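Local coordinates for extracellular solute-binding protein, family 1 (Trichodesmium erythraeum IMS101, PDB 6G7N) that binds ferric iron as the solute-binding protein that probably delivers it to an ABC transporter for uptake, at residues Ile3-Arg9 with Pro51-Thr57; Gly70-Ile75 with Gly237-Ala242; Trp95-Ser99 with Leu252-Val256. All blocks are in the same frame, centred on the assembly; numbering follows the deposited sequence.

Contact 1 (Ile3-Arg9 with Pro51-Thr57); sequences INLYSSR and PADVFMT
N4, Y6 and S8 of strand 3-7 and its exit meet V54 and M56 in parallel register, the strand axes inclined by 23° and the backbone bonds running from V54 N to N4 O, Y6 N to V54 O, M56 N to Y6 O and S8 N to M56 O. N4 O is gripped twice, by V54 N and by D53 N, the latter at 2.9 Å and in the carbonyl plane. D53 returns a side-chain bond: its OD2 takes N4 N at 2.8 Å through the anti lone pair, while OD1 is held by the backbone N of N244. The amide of N4 spans the start of the pair, ND2 reaching P51 O at 2.9 Å from above the carbonyl plane.

One face of the sheet carries Y6. Its ring lies flat over A52, whose CB sits 3.5 Å from the ring centroid in a CH-pi contact, and with CG beside the backbone N (chi1 -80°) the hydroxyl extends past P51 to E46. On the other face L5 CD1 rests against both V54 CG1, 3.7 Å away, and M56 CG. At the C-terminal end T57 OG1 donates to S8 OG at 2.7 Å, and S7 OG accepts from R9 N in an ST turn, where the chain bends into the pocket that holds D-glutamic acid.

Strand 28-33 flanks strand 3-7 on its far edge from strand 54-58. Helix 36-46 packs on the face of Y6 and F55, and helix 245-255 on that of V54 and M56.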
ATOM      1  N   ILE A   3      17.474  15.673  10.888  1.00 17.56           N
ATOM      2  CA  ILE A   3      17.483  14.594   9.916  1.00 16.81           C
ATOM      3  C   ILE A   3      16.860  15.075   8.605  1.00 16.69           C
ATOM      4  O   ILE A   3      15.959  15.916   8.610  1.00 18.10           O
ATOM      5  CB  ILE A   3      16.760  13.343  10.418  1.00 17.70           C
ATOM      6  CG1 ILE A   3      15.295  13.642  10.762  1.00 17.19           C
ATOM      7  CG2 ILE A   3      17.491  12.779  11.618  1.00 19.63           C
ATOM      8  CD1 ILE A   3      14.483  12.395  10.944  1.00 20.02           C
ATOM      9  N   ASN A   4      17.310  14.490   7.505  1.00 15.81           N
ATOM     10  CA  ASN A   4      16.766  14.767   6.186  1.00 15.59           C
ATOM     11  C   ASN A   4      15.879  13.608   5.757  1.00 15.14           C
ATOM     12  O   ASN A   4      16.374  12.507   5.485  1.00 16.01           O
ATOM     13  CB  ASN A   4      17.908  14.998   5.208  1.00 16.77           C
ATOM     14  CG  ASN A   4      18.770  16.167   5.612  1.00 19.54           C
ATOM     15  OD1 ASN A   4      18.254  17.241   5.891  1.00 24.05           O
ATOM     16  ND2 ASN A   4      20.081  15.953   5.669  1.00 22.87           N
ATOM     17  N   LEU A   5      14.576  13.892   5.715  1.00 14.29           N
ATOM     18  CA  LEU A   5      13.545  12.925   5.334  1.00 14.14           C
ATOM     19  C   LEU A   5      13.189  13.113   3.871  1.00 14.69           C
ATOM     20  O   LEU A   5      12.636  14.156   3.506  1.00 15.68           O
ATOM     21  CB  LEU A   5      12.324  13.166   6.205  1.00 14.09           C
ATOM     22  CG  LEU A   5      11.068  12.360   5.864  1.00 14.16           C
ATOM     23  CD1 LEU A   5      11.276  10.848   5.878  1.00 14.49           C
ATOM     24  CD2 LEU A   5       9.885  12.751   6.755  1.00 14.87           C
ATOM     25  N   TYR A   6      13.530  12.121   3.044  1.00 13.78           N
ATOM     26  CA  TYR A   6      13.139  12.097   1.613  1.00 13.62           C
ATOM     27  C   TYR A   6      11.890  11.217   1.542  1.00 13.91           C
ATOM     28  O   TYR A   6      11.948  10.020   1.790  1.00 14.39           O
ATOM     29  CB  TYR A   6      14.239  11.484   0.761  1.00 14.45           C
ATOM     30  CG  TYR A   6      15.410  12.375   0.396  1.00 15.75           C
ATOM     31  CD1 TYR A   6      16.008  13.227   1.317  1.00 16.41           C
ATOM     32  CD2 TYR A   6      15.971  12.283  -0.870  1.00 17.26           C
ATOM     33  CE1 TYR A   6      17.109  14.002   0.966  1.00 19.18           C
ATOM     34  CE2 TYR A   6      17.079  13.024  -1.224  1.00 19.41           C
ATOM     35  CZ  TYR A   6      17.651  13.889  -0.314  1.00 19.38           C
ATOM     36  OH  TYR A   6      18.768  14.614  -0.683  1.00 24.61           O
ATOM     37  N   SER A   7      10.738  11.813   1.244  1.00 13.68           N
ATOM     38  CA  SER A   7       9.468  11.082   1.305  1.00 13.51           C
ATOM     39  C   SER A   7       8.546  11.424   0.152  1.00 13.80           C
ATOM     40  O   SER A   7       8.397  12.591  -0.221  1.00 15.53           O
ATOM     41  CB  SER A   7       8.736  11.382   2.605  1.00 14.22           C
ATOM     42  OG  SER A   7       7.507  10.681   2.652  1.00 15.28           O
ATOM     43  N   SER A   8       7.888  10.389  -0.366  1.00 13.41           N
ATOM     44  CA  SER A   8       6.755  10.563  -1.284  1.00 14.67           C
ATOM     45  C   SER A   8       5.377  10.481  -0.600  1.00 14.67           C
ATOM     46  O   SER A   8       4.337  10.547  -1.260  1.00 18.84           O
ATOM     47  CB  SER A   8       6.845   9.522  -2.405  1.00 15.35           C
ATOM     48  OG  SER A   8       6.642   8.211  -1.908  1.00 16.08           O
ATOM     49  N   ARG A   9       5.391  10.289   0.720  1.00 14.46           N
ATOM     50  CA  ARG A   9       4.215   9.872   1.525  1.00 14.46           C
ATOM     51  C   ARG A   9       3.780  10.939   2.538  1.00 15.02           C
ATOM     52  O   ARG A   9       2.892  10.705   3.366  1.00 15.93           O
ATOM     53  CB  ARG A   9       4.578   8.515   2.201  1.00 14.36           C
ATOM     54  CG  ARG A   9       3.603   7.873   3.218  1.00 14.92           C
ATOM     55  CD  ARG A   9       2.169   7.684   2.747  1.00 14.84           C
ATOM     56  NE  ARG A   9       1.339   7.077   3.785  1.00 14.39           N
ATOM     57  CZ  ARG A   9       0.878   7.740   4.839  1.00 14.02           C
ATOM     58  NH1 ARG A   9       1.107   9.030   4.992  1.00 14.17           N
ATOM     59  NH2 ARG A   9       0.164   7.087   5.757  1.00 13.78           N
ATOM     60  N   PRO A  51      22.620  13.824   1.239  1.00 21.20           N
ATOM     61  CA  PRO A  51      22.285  14.167   2.628  1.00 20.34           C
ATOM     62  C   PRO A  51      21.132  13.335   3.206  1.00 18.67           C
ATOM     63  O   PRO A  51      20.838  13.479   4.381  1.00 20.43           O
ATOM     64  CB  PRO A  51      21.863  15.641   2.557  1.00 22.95           C
ATOM     65  CG  PRO A  51      21.475  15.860   1.134  1.00 26.76           C
ATOM     66  CD  PRO A  51      22.168  14.849   0.275  1.00 22.70           C
ATOM     67  N   ALA A  52      20.489  12.491   2.408  1.00 17.38           N
ATOM     68  CA  ALA A  52      19.303  11.787   2.889  1.00 15.45           C
ATOM     69  C   ALA A  52      19.621  10.899   4.091  1.00 14.84           C
ATOM     70  O   ALA A  52      20.586  10.132   4.098  1.00 15.91           O
ATOM     71  CB  ALA A  52      18.680  10.963   1.768  1.00 16.85           C
ATOM     72  N   ASP A  53      18.759  10.986   5.107  1.00 14.45           N
ATOM     73  CA  ASP A  53      18.846  10.139   6.306  1.00 14.23           C
ATOM     74  C   ASP A  53      17.796   9.035   6.320  1.00 13.33           C
ATOM     75  O   ASP A  53      18.078   7.896   6.693  1.00 13.64           O
ATOM     76  CB  ASP A  53      18.665  10.973   7.575  1.00 16.09           C
ATOM     77  CG  ASP A  53      19.866  11.843   7.885  1.00 18.44           C
ATOM     78  OD1 ASP A  53      20.973  11.263   8.056  1.00 20.66           O
ATOM     79  OD2 ASP A  53      19.696  13.083   8.006  1.00 19.96           O
ATOM     80  N   VAL A  54      16.559   9.405   6.000  1.00 13.17           N
ATOM     81  CA  VAL A  54      15.411   8.472   5.983  1.00 12.73           C
ATOM     82  C   VAL A  54      14.738   8.588   4.630  1.00 13.33           C
ATOM     83  O   VAL A  54      14.553   9.704   4.117  1.00 14.20           O
ATOM     84  CB  VAL A  54      14.407   8.814   7.098  1.00 12.89           C
ATOM     85  CG1 VAL A  54      13.171   7.929   7.019  1.00 12.67           C
ATOM     86  CG2 VAL A  54      15.058   8.699   8.459  1.00 14.71           C
ATOM     87  N   PHE A  55      14.365   7.447   4.061  1.00 12.09           N
ATOM     88  CA  PHE A  55      13.580   7.378   2.808  1.00 12.55           C
ATOM     89  C   PHE A  55      12.235   6.742   3.179  1.00 11.88           C
ATOM     90  O   PHE A  55      12.203   5.680   3.791  1.00 12.41           O
ATOM     91  CB  PHE A  55      14.313   6.534   1.750  1.00 13.93           C
ATOM     92  CG  PHE A  55      13.464   6.207   0.556  1.00 14.14           C
ATOM     93  CD1 PHE A  55      13.023   7.211  -0.297  1.00 15.78           C
ATOM     94  CD2 PHE A  55      13.032   4.899   0.308  1.00 15.50           C
ATOM     95  CE1 PHE A  55      12.212   6.932  -1.366  1.00 17.58           C
ATOM     96  CE2 PHE A  55      12.248   4.625  -0.798  1.00 16.05           C
ATOM     97  CZ  PHE A  55      11.840   5.640  -1.630  1.00 16.39           C
ATOM     98  N   MET A  56      11.147   7.398   2.769  1.00 11.62           N
ATOM     99  CA  MET A  56       9.799   6.855   2.948  1.00 11.99           C
ATOM    100  C   MET A  56       9.008   6.895   1.657  1.00 11.80           C
ATOM    101  O   MET A  56       9.092   7.860   0.876  1.00 12.98           O
ATOM    102  CB  MET A  56       9.016   7.602   4.023  1.00 12.44           C
ATOM    103  CG  MET A  56       9.598   7.434   5.397  1.00 13.84           C
ATOM    104  SD  MET A  56       8.644   8.112   6.743  1.00 14.66           S
ATOM    105  CE  MET A  56       7.411   6.843   6.909  1.00 16.90           C
ATOM    106  N   THR A  57       8.198   5.860   1.444  1.00 11.30           N
ATOM    107  CA  THR A  57       7.360   5.774   0.251  1.00 12.10           C
ATOM    108  C   THR A  57       6.228   4.817   0.516  1.00 11.60           C
ATOM    109  O   THR A  57       6.054   4.341   1.632  1.00 13.81           O
ATOM    110  CB  THR A  57       8.203   5.418  -0.992  1.00 13.51           C
ATOM    111  OG1 THR A  57       7.460   5.663  -2.190  1.00 15.24           O
ATOM    112  CG2 THR A  57       8.660   3.953  -0.989  1.00 14.36           C
TER

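Contact 2 (Gly70-Ile75 with Gly237-Ala242); sequences GILQPI and GVVKNA
V239 O is gripped by two donors that reach it from opposite faces of its carbonyl plane: Q73 NE2, at 2.9 Å across the contact, and A242 N, at 3.0 Å within the type I turn V239-A242. The Q73 bond is nearly straight, 172° at the hydrogen, and V239 O lies in the plane of the side-chain amide. CG of Q73 stands between the backbone N and the carbonyl carbon (chi1 61°), and the extended chain beyond it carries the amide across V238 to the turn. The same NE2 also donates to a water that bridges to A242 O, so the amide reaches V239 O directly and A242 O through the water, linking Q73 to both ends of the turn.

The backbones meet as a short antiparallel pairing. Q73 N donates to V238 O at 2.9 Å; L72 and V239 form a non-hydrogen-bonded pair, and a second water joins Q73 O to V238 N. Strand 72-73 thereby adds a brief edge to strand 231-239, whose other neighbours here include strand 54-58, in the mixed sheet of this periplasmic-binding-protein fold.

K240 closes the end near G70. Its backbone N donates to I71 O from well above the carbonyl plane, and its side chain, bent at chi3 (-87°), runs alongside G70 O, with CD and CE close to that oxygen, and NZ bonds to it at 2.8 Å. G70 itself has positive phi and ends helix 60-68 in a Schellman motif. Beyond Q73, the packing turns apolar: I75 CG1 and CD1 cross V238 at about a right angle, with CG1 3.7 Å from V238 CG2, and both side chains also touch helix 245-255, I75 on I249 and V238 on A248.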
ATOM      1  N   GLY A  70      20.493  -0.202  -3.670  1.00 16.99           N
ATOM      2  CA  GLY A  70      21.594  -0.093  -2.730  1.00 17.67           C
ATOM      3  C   GLY A  70      21.534   1.154  -1.897  1.00 17.16           C
ATOM      4  O   GLY A  70      22.547   1.541  -1.331  1.00 19.99           O
ATOM      5  N   ILE A  71      20.363   1.795  -1.781  1.00 15.40           N
ATOM      6  CA  ILE A  71      20.296   3.069  -1.069  1.00 15.13           C
ATOM      7  C   ILE A  71      19.914   2.955   0.407  1.00 14.51           C
ATOM      8  O   ILE A  71      19.782   4.000   1.073  1.00 15.71           O
ATOM      9  CB  ILE A  71      19.387   4.096  -1.763  1.00 15.94           C
ATOM     10  CG1 ILE A  71      17.917   3.662  -1.761  1.00 16.09           C
ATOM     11  CG2 ILE A  71      19.908   4.360  -3.181  1.00 18.70           C
ATOM     12  CD1 ILE A  71      16.953   4.811  -1.969  1.00 18.26           C
ATOM     13  N   LEU A  72      19.738   1.733   0.922  1.00 13.81           N
ATOM     14  CA  LEU A  72      19.327   1.529   2.312  1.00 13.17           C
ATOM     15  C   LEU A  72      20.394   0.781   3.100  1.00 14.02           C
ATOM     16  O   LEU A  72      21.205   0.076   2.537  1.00 16.63           O
ATOM     17  CB  LEU A  72      18.011   0.748   2.355  1.00 12.75           C
ATOM     18  CG  LEU A  72      16.822   1.400   1.633  1.00 13.18           C
ATOM     19  CD1 LEU A  72      15.611   0.475   1.597  1.00 13.41           C
ATOM     20  CD2 LEU A  72      16.451   2.728   2.221  1.00 14.87           C
ATOM     21  N   GLN A  73      20.387   0.941   4.420  1.00 12.99           N
ATOM     22  CA  GLN A  73      21.236   0.158   5.308  1.00 13.10           C
ATOM     23  C   GLN A  73      20.393  -0.557   6.356  1.00 13.01           C
ATOM     24  O   GLN A  73      19.365  -0.043   6.784  1.00 13.45           O
ATOM     25  CB  GLN A  73      22.313   1.010   5.990  1.00 14.99           C
ATOM     26  CG  GLN A  73      21.790   2.136   6.877  1.00 15.04           C
ATOM     27  CD  GLN A  73      22.909   2.832   7.645  1.00 15.98           C
ATOM     28  OE1 GLN A  73      23.587   2.218   8.460  1.00 18.26           O
ATOM     29  NE2 GLN A  73      23.093   4.127   7.382  1.00 16.16           N
ATOM     30  N   PRO A  74      20.849  -1.743   6.774  1.00 12.99           N
ATOM     31  CA  PRO A  74      20.025  -2.522   7.720  1.00 13.15           C
ATOM     32  C   PRO A  74      20.066  -1.966   9.132  1.00 12.82           C
ATOM     33  O   PRO A  74      21.114  -1.530   9.594  1.00 14.92           O
ATOM     34  CB  PRO A  74      20.654  -3.913   7.661  1.00 14.92           C
ATOM     35  CG  PRO A  74      22.088  -3.647   7.308  1.00 15.95           C
ATOM     36  CD  PRO A  74      22.031  -2.497   6.339  1.00 14.47           C
ATOM     37  N   ILE A  75      18.940  -2.022   9.827  1.00 12.49           N
ATOM     38  CA  ILE A  75      18.788  -1.533  11.176  1.00 12.63           C
ATOM     39  C   ILE A  75      18.235  -2.616  12.076  1.00 12.28           C
ATOM     40  O   ILE A  75      17.199  -3.190  11.762  1.00 14.01           O
ATOM     41  CB  ILE A  75      17.829  -0.306  11.182  1.00 14.23           C
ATOM     42  CG1 ILE A  75      18.341   0.825  10.305  1.00 15.50           C
ATOM     43  CG2 ILE A  75      17.572   0.164  12.621  1.00 15.62           C
ATOM     44  CD1 ILE A  75      19.644   1.410  10.713  1.00 15.29           C
ATOM     45  N   GLY A 237      13.003   3.393   5.454  1.00 11.06           N
ATOM     46  CA  GLY A 237      14.242   2.861   5.995  1.00 11.12           C
ATOM     47  C   GLY A 237      15.290   3.952   6.140  1.00 11.67           C
ATOM     48  O   GLY A 237      15.087   5.098   5.717  1.00 12.53           O
ATOM     49  N   VAL A 238      16.391   3.571   6.789  1.00 11.68           N
ATOM     50  CA  VAL A 238      17.563   4.458   6.947  1.00 11.78           C
ATOM     51  C   VAL A 238      18.410   4.352   5.692  1.00 12.17           C
ATOM     52  O   VAL A 238      18.737   3.251   5.210  1.00 12.79           O
ATOM     53  CB  VAL A 238      18.332   4.101   8.214  1.00 12.42           C
ATOM     54  CG1 VAL A 238      19.567   4.974   8.366  1.00 13.12           C
ATOM     55  CG2 VAL A 238      17.429   4.269   9.431  1.00 13.14           C
ATOM     56  N   VAL A 239      18.784   5.516   5.171  1.00 12.49           N
ATOM     57  CA  VAL A 239      19.570   5.590   3.933  1.00 13.58           C
ATOM     58  C   VAL A 239      21.025   5.171   4.157  1.00 13.96           C
ATOM     59  O   VAL A 239      21.605   5.455   5.223  1.00 14.57           O
ATOM     60  CB  VAL A 239      19.422   7.000   3.326  1.00 14.54           C
ATOM     61  CG1 VAL A 239      20.307   7.212   2.110  1.00 15.31           C
ATOM     62  CG2 VAL A 239      17.961   7.273   2.980  1.00 15.57           C
ATOM     63  N   LYS A 240      21.626   4.542   3.141  1.00 15.13           N
ATOM     64  CA  LYS A 240      22.967   3.971   3.218  1.00 16.56           C
ATOM     65  C   LYS A 240      23.989   4.944   3.750  1.00 18.39           C
ATOM     66  O   LYS A 240      24.773   4.585   4.644  1.00 21.64           O
ATOM     67  CB  LYS A 240      23.383   3.450   1.854  1.00 19.32           C
ATOM     68  CG  LYS A 240      24.788   2.855   1.840  1.00 24.06           C
ATOM     69  CD  LYS A 240      25.084   2.065   0.589  1.00 31.18           C
ATOM     70  CE  LYS A 240      24.637   0.624   0.714  1.00 36.83           C
ATOM     71  NZ  LYS A 240      24.732  -0.089  -0.594  1.00 40.51           N
ATOM     72  N   ASN A 241      23.991   6.167   3.255  1.00 17.54           N
ATOM     73  CA  ASN A 241      25.070   7.048   3.749  1.00 20.94           C
ATOM     74  C   ASN A 241      24.581   8.106   4.706  1.00 20.71           C
ATOM     75  O   ASN A 241      25.205   9.136   4.839  1.00 21.64           O
ATOM     76  CB  ASN A 241      25.907   7.629   2.607  1.00 23.03           C
ATOM     77  CG  ASN A 241      26.495   6.551   1.713  1.00 25.27           C
ATOM     78  OD1 ASN A 241      26.030   6.346   0.570  1.00 28.06           O
ATOM     79  ND2 ASN A 241      27.489   5.828   2.226  1.00 25.36           N
ATOM     80  N   ALA A 242      23.513   7.809   5.443  1.00 18.78           N
ATOM     81  CA  ALA A 242      22.882   8.777   6.302  1.00 17.11           C
ATOM     82  C   ALA A 242      23.900   9.577   7.111  1.00 18.48           C
ATOM     83  O   ALA A 242      24.692   8.993   7.855  1.00 19.44           O
ATOM     84  CB  ALA A 242      21.951   8.077   7.259  1.00 16.10           C
TER
HETATM   85  O   HOH W   1      16.679   0.798   7.162  1.00 12.56           O
HETATM   86  O   HOH W   2      25.222   6.023   8.265  1.00 24.97           O

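Contact 3 (Trp95-Ser99 with Leu252-Val256); sequences WFGFS and LEYLV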
ATOM      1  N   TRP A  95      14.007  -2.055   5.496  1.00  9.66           N
ATOM      2  CA  TRP A  95      12.878  -1.156   5.487  1.00  9.60           C
ATOM      3  C   TRP A  95      11.779  -1.789   6.327  1.00  9.08           C
ATOM      4  O   TRP A  95      11.799  -2.983   6.621  1.00  9.48           O
ATOM      5  CB  TRP A  95      12.398  -0.817   4.051  1.00  9.69           C
ATOM      6  CG  TRP A  95      12.247  -1.991   3.148  1.00 10.20           C
ATOM      7  CD1 TRP A  95      13.163  -2.373   2.199  1.00 11.12           C
ATOM      8  CD2 TRP A  95      11.178  -2.950   3.087  1.00  9.74           C
ATOM      9  NE1 TRP A  95      12.736  -3.515   1.557  1.00 11.36           N
ATOM     10  CE2 TRP A  95      11.535  -3.895   2.104  1.00 10.15           C
ATOM     11  CE3 TRP A  95       9.969  -3.127   3.806  1.00  9.91           C
ATOM     12  CZ2 TRP A  95      10.744  -4.993   1.822  1.00 11.33           C
ATOM     13  CZ3 TRP A  95       9.203  -4.223   3.529  1.00 10.79           C
ATOM     14  CH2 TRP A  95       9.574  -5.140   2.549  1.00 11.01           C
ATOM     15  N   PHE A  96      10.812  -0.947   6.656  1.00  8.96           N
ATOM     16  CA  PHE A  96       9.804  -1.258   7.679  1.00  9.14           C
ATOM     17  C   PHE A  96       8.499  -0.589   7.307  1.00  9.08           C
ATOM     18  O   PHE A  96       8.487   0.567   6.895  1.00 10.04           O
ATOM     19  CB  PHE A  96      10.270  -0.691   9.047  1.00  9.95           C
ATOM     20  CG  PHE A  96      11.613  -1.213   9.492  1.00  9.86           C
ATOM     21  CD1 PHE A  96      12.790  -0.600   9.036  1.00 10.77           C
ATOM     22  CD2 PHE A  96      11.733  -2.356  10.274  1.00 10.16           C
ATOM     23  CE1 PHE A  96      14.032  -1.104   9.371  1.00 11.50           C
ATOM     24  CE2 PHE A  96      12.991  -2.864  10.592  1.00 10.80           C
ATOM     25  CZ  PHE A  96      14.117  -2.237  10.136  1.00 11.59           C
ATOM     26  N   GLY A  97       7.384  -1.291   7.536  1.00  8.99           N
ATOM     27  CA  GLY A  97       6.079  -0.668   7.406  1.00  9.51           C
ATOM     28  C   GLY A  97       5.661   0.122   8.634  1.00  8.72           C
ATOM     29  O   GLY A  97       5.855  -0.330   9.742  1.00  9.99           O
ATOM     30  N   PHE A  98       5.032   1.274   8.367  1.00  9.12           N
ATOM     31  CA  PHE A  98       4.520   2.143   9.421  1.00  9.62           C
ATOM     32  C   PHE A  98       3.021   2.386   9.352  1.00  9.68           C
ATOM     33  O   PHE A  98       2.426   2.732  10.369  1.00 10.87           O
ATOM     34  CB  PHE A  98       5.285   3.457   9.480  1.00 10.75           C
ATOM     35  CG  PHE A  98       6.748   3.246   9.806  1.00  9.82           C
ATOM     36  CD1 PHE A  98       7.157   2.977  11.098  1.00  9.95           C
ATOM     37  CD2 PHE A  98       7.712   3.265   8.822  1.00 11.37           C
ATOM     38  CE1 PHE A  98       8.487   2.728  11.385  1.00 10.59           C
ATOM     39  CE2 PHE A  98       9.043   2.988   9.100  1.00 11.96           C
ATOM     40  CZ  PHE A  98       9.432   2.736  10.384  1.00 11.61           C
ATOM     41  N   SER A  99       2.388   2.181   8.188  1.00  9.42           N
ATOM     42  CA  SER A  99       0.922   2.070   8.105  1.00  9.55           C
ATOM     43  C   SER A  99       0.614   1.001   7.065  1.00  9.43           C
ATOM     44  O   SER A  99       1.480   0.638   6.266  1.00  9.80           O
ATOM     45  CB  SER A  99       0.201   3.400   7.853  1.00 11.05           C
ATOM     46  OG  SER A  99       0.471   3.913   6.581  1.00 11.83           O
ATOM     47  N   LEU A 252      12.551   6.506  13.056  1.00 11.22           N
ATOM     48  CA  LEU A 252      11.784   5.281  12.802  1.00 10.87           C
ATOM     49  C   LEU A 252      11.159   4.731  14.073  1.00 10.72           C
ATOM     50  O   LEU A 252       9.995   4.299  14.081  1.00 10.91           O
ATOM     51  CB  LEU A 252      12.647   4.218  12.130  1.00 11.38           C
ATOM     52  CG  LEU A 252      13.269   4.577  10.773  1.00 13.37           C
ATOM     53  CD1 LEU A 252      13.854   3.325  10.172  1.00 14.82           C
ATOM     54  CD2 LEU A 252      12.246   5.239   9.823  1.00 13.43           C
ATOM     55  N   GLU A 253      11.919   4.738  15.163  1.00 10.75           N
ATOM     56  CA  GLU A 253      11.377   4.237  16.429  1.00 11.00           C
ATOM     57  C   GLU A 253      10.217   5.107  16.905  1.00 10.82           C
ATOM     58  O   GLU A 253       9.217   4.594  17.412  1.00 11.78           O
ATOM     59  CB  GLU A 253      12.464   4.134  17.469  1.00 11.52           C
ATOM     60  CG  GLU A 253      13.444   3.023  17.163  1.00 11.95           C
ATOM     61  CD  GLU A 253      14.588   2.866  18.155  1.00 14.75           C
ATOM     62  OE1 GLU A 253      14.925   3.831  18.866  1.00 20.71           O
ATOM     63  OE2 GLU A 253      15.211   1.774  18.164  1.00 16.19           O
ATOM     64  N   TYR A 254      10.332   6.428  16.762  1.00 10.62           N
ATOM     65  CA  TYR A 254       9.232   7.307  17.124  1.00 10.92           C
ATOM     66  C   TYR A 254       7.958   6.972  16.348  1.00 10.62           C
ATOM     67  O   TYR A 254       6.854   7.008  16.902  1.00 10.81           O
ATOM     68  CB  TYR A 254       9.666   8.765  16.911  1.00 11.59           C
ATOM     69  CG  TYR A 254       8.497   9.701  16.944  1.00 12.78           C
ATOM     70  CD1 TYR A 254       7.836  10.014  18.125  1.00 15.66           C
ATOM     71  CD2 TYR A 254       7.965  10.205  15.750  1.00 14.48           C
ATOM     72  CE1 TYR A 254       6.701  10.828  18.106  1.00 18.12           C
ATOM     73  CE2 TYR A 254       6.853  10.987  15.733  1.00 17.25           C
ATOM     74  CZ  TYR A 254       6.215  11.291  16.895  1.00 17.38           C
ATOM     75  OH  TYR A 254       5.046  12.030  16.845  1.00 22.37           O
ATOM     76  N   LEU A 255       8.101   6.606  15.070  1.00 10.40           N
ATOM     77  CA  LEU A 255       6.935   6.310  14.245  1.00 10.55           C
ATOM     78  C   LEU A 255       6.096   5.138  14.719  1.00  9.91           C
ATOM     79  O   LEU A 255       4.920   5.056  14.333  1.00 10.96           O
ATOM     80  CB  LEU A 255       7.326   6.102  12.787  1.00 11.04           C
ATOM     81  CG  LEU A 255       7.806   7.346  12.027  1.00 12.82           C
ATOM     82  CD1 LEU A 255       8.225   6.917  10.627  1.00 14.61           C
ATOM     83  CD2 LEU A 255       6.745   8.409  11.954  1.00 15.21           C
ATOM     84  N   VAL A 256       6.662   4.227  15.524  1.00  9.82           N
ATOM     85  CA  VAL A 256       5.869   3.117  16.052  1.00 10.48           C
ATOM     86  C   VAL A 256       5.209   3.430  17.384  1.00 10.71           C
ATOM     87  O   VAL A 256       4.475   2.590  17.907  1.00 12.28           O
ATOM     88  CB  VAL A 256       6.622   1.778  16.096  1.00 11.27           C
ATOM     89  CG1 VAL A 256       7.161   1.430  14.713  1.00 13.61           C
ATOM     90  CG2 VAL A 256       7.735   1.758  17.125  1.00 12.66           C
TER
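Apolar packing carries the contact between F98 and the last turn of helix 245-255. The F98 ring is placed by CG lying beside the backbone N (chi1 -62°), which turns the ring toward the helix. L255 covers one face: its CD1 stands over the ring centre in a CH-pi contact, 4.0 Å from the centroid and 7° off the normal, while its CB touches F98 CD1 at 3.6 Å. V256 comes to the ring edge instead, CG1 near the ring plane and 3.8 Å from F98 CE1. At the far end of the ring L252 CD2 meets F98 CZ at 3.8 Å, the two side chains crossing at about a right angle. F96 CD1 lies 4.2 Å from L252 CD1, a lighter touch. Replacing F98 by an alanine is likely to open a gap among L252, L255 and V256 and leave L255 CD1 without the ring face it covers.

Polar atoms enter only marginally between these segments: L252 O approaches F98 CE1 obliquely, and no hydrogen bond crosses. The backbone bonds of F98 and S99 go to S234 instead, in a classic beta bulge, while Q261 NE2 donates to both F98 O and L255 O and thus ties the two segments from outside.

With every touching residue buried, the helix end is fastened to strand 96-108 by shape and apolar contact, and directional bonding is left to the sheet and to Q261.

Overall arrangement
All three contacts are largely buried, but the exposed edge differs: contact 1 has P51 and contact 2 has K240 at the surface, whereas contact 3 is wholly interior. Contacts 1 and 2 hold the same sheet, since strand 54-58 pairs with strand 231-239 through probable bonds from V239 N to D53 O and G237 N to F55 O. Backbone hydrogen bonds are supplemented in contact 1 by an amide, a carboxylate and hydroxyls and in contact 2 by an amide, an ammonium group and two waters. Contact 3 is apolar and joins the sheet to helix 245-255; L252 and L255 also pack on V54, M56 and V238. R9 probably bonds to S99, linking contacts 1 and 3 near the pocket.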